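Local structure of tRNA (guanine(26)-N(2))-dimethyltransferase (Pyrococcus horikoshii, 2DUL) at residues S365-Y368 against E369-I372. The protein probably dimethylates the N2 atom of guanine 26 in a number of tRNAs, using S-adenosyl-L-methionine as the methyl donor. Numbering follows the deposited sequence.
Sequences SAPY and EVFI
Tyr368 and Ile372, one helical turn apart, illustrate how the first turn of a helix can be packed by an aromatic ring laid against an aliphatic branch. Ile372 CG1 sits over one face of the phenol in a CH-pi contact, 3.6 Å from the ring centroid and 20° off the normal. It is displaced toward the rim, and its nearest ring atom is Tyr368 CZ, 3.4 Å away. The Tyr368 side chain takes this course because CG lies anti to the backbone N (chi1 173°), while Ile372 CG1, beside its own backbone N, turns back to meet it. The hydroxyl is fixed from outside by a hydrogen bond to Thr256 O. With Leu331 of helix 324-331 touching both side chains, the buried Tyr368 and Ile372 make up the close-packed side. Glu369 belongs to the looser, exposed side: its bent chain brings OE2 to the ring edge, 3.5 Å from Tyr368 CD2, with the carboxylate plane 85° from the ring. Also exposed, Pro367 rests its CD against Val370 CG2 at 3.7 Å, whereas the neighbouring Ala366 CB, which is buried, meets Val370 CG1 more distantly at 4.2 Å. Backbone bonds close the turn. Pro367 O accepts Phe371 N at 3.0 Å, with a weak second bond from Val370 N, and Tyr368 O accepts Ile372 N, also at 3.0 Å. Phe371 points its ring elsewhere, toward Tyr322 and helix 338-347. Pro367, whose ring leaves it no N-H, occupies the N-cap position: this is the N-terminal turn of helix 368-375, entered directly from the loop after strand 361-364.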
loop_
_atom_site.group_PDB
_atom_site.type_symbol
_atom_site.label_atom_id
_atom_site.label_comp_id
_atom_site.label_asym_id
_atom_site.label_seq_id
_atom_site.Cartn_x
_atom_site.Cartn_y
_atom_site.Cartn_z
ATOM N N SER A 365 -8.176 -7.575 21.185
ATOM C CA SER A 365 -7.321 -8.611 21.746
ATOM C C SER A 365 -8.191 -9.718 22.342
ATOM O O SER A 365 -7.714 -10.819 22.616
ATOM C CB SER A 365 -6.431 -8.013 22.842
ATOM O OG SER A 365 -7.214 -7.392 23.857
ATOM N N ALA A 366 -9.473 -9.422 22.529
ATOM C CA ALA A 366 -10.404 -10.379 23.121
ATOM C C ALA A 366 -10.604 -11.658 22.317
ATOM O O ALA A 366 -10.573 -11.644 21.091
ATOM C CB ALA A 366 -11.757 -9.709 23.351
ATOM N N PRO A 367 -10.799 -12.789 23.013
ATOM C CA PRO A 367 -11.015 -14.074 22.341
ATOM C C PRO A 367 -12.375 -14.006 21.647
ATOM O O PRO A 367 -13.249 -13.251 22.067
ATOM C CB PRO A 367 -11.023 -15.077 23.496
ATOM C CG PRO A 367 -10.185 -14.404 24.552
ATOM C CD PRO A 367 -10.646 -12.977 24.467
ATOM N N TYR A 368 -12.545 -14.787 20.591
ATOM C CA TYR A 368 -13.804 -14.821 19.852
ATOM C C TYR A 368 -15.029 -15.000 20.756
ATOM O O TYR A 368 -16.018 -14.279 20.627
ATOM C CB TYR A 368 -13.768 -15.956 18.827
ATOM C CG TYR A 368 -15.094 -16.190 18.132
ATOM C CD1 TYR A 368 -15.518 -15.362 17.092
ATOM C CD2 TYR A 368 -15.929 -17.234 18.528
ATOM C CE1 TYR A 368 -16.753 -15.570 16.458
ATOM C CE2 TYR A 368 -17.161 -17.454 17.909
ATOM C CZ TYR A 368 -17.567 -16.621 16.878
ATOM O OH TYR A 368 -18.790 -16.836 16.284
ATOM N N GLU A 369 -14.971 -15.968 21.665
ATOM C CA GLU A 369 -16.100 -16.225 22.552
ATOM C C GLU A 369 -16.445 -15.038 23.436
ATOM O O GLU A 369 -17.618 -14.797 23.724
ATOM C CB GLU A 369 -15.834 -17.455 23.421
ATOM C CG GLU A 369 -15.690 -18.756 22.644
ATOM C CD GLU A 369 -16.894 -19.076 21.760
ATOM O OE1 GLU A 369 -18.028 -18.660 22.088
ATOM O OE2 GLU A 369 -16.700 -19.772 20.741
ATOM N N VAL A 370 -15.435 -14.296 23.874
ATOM C CA VAL A 370 -15.693 -13.124 24.705
ATOM C C VAL A 370 -16.364 -12.054 23.844
ATOM O O VAL A 370 -17.261 -11.353 24.302
ATOM C CB VAL A 370 -14.394 -12.551 25.299
ATOM C CG1 VAL A 370 -14.666 -11.192 25.934
ATOM C CG2 VAL A 370 -13.837 -13.512 26.339
ATOM N N PHE A 371 -15.922 -11.934 22.595
ATOM C CA PHE A 371 -16.505 -10.951 21.687
ATOM C C PHE A 371 -17.990 -11.242 21.476
ATOM O O PHE A 371 -18.823 -10.344 21.563
ATOM C CB PHE A 371 -15.791 -10.979 20.329
ATOM C CG PHE A 371 -16.278 -9.929 19.366
ATOM C CD1 PHE A 371 -15.839 -8.612 19.471
ATOM C CD2 PHE A 371 -17.189 -10.256 18.360
ATOM C CE1 PHE A 371 -16.296 -7.629 18.588
ATOM C CE2 PHE A 371 -17.657 -9.281 17.470
ATOM C CZ PHE A 371 -17.209 -7.967 17.583
ATOM N N ILE A 372 -18.306 -12.505 21.201
ATOM C CA ILE A 372 -19.685 -12.925 20.960
ATOM C C ILE A 372 -20.586 -12.647 22.157
ATOM O O ILE A 372 -21.710 -12.156 22.005
ATOM C CB ILE A 372 -19.758 -14.432 20.619
ATOM C CG1 ILE A 372 -18.964 -14.714 19.343
ATOM C CG2 ILE A 372 -21.211 -14.864 20.448
ATOM C CD1 ILE A 372 -19.379 -13.873 18.160
#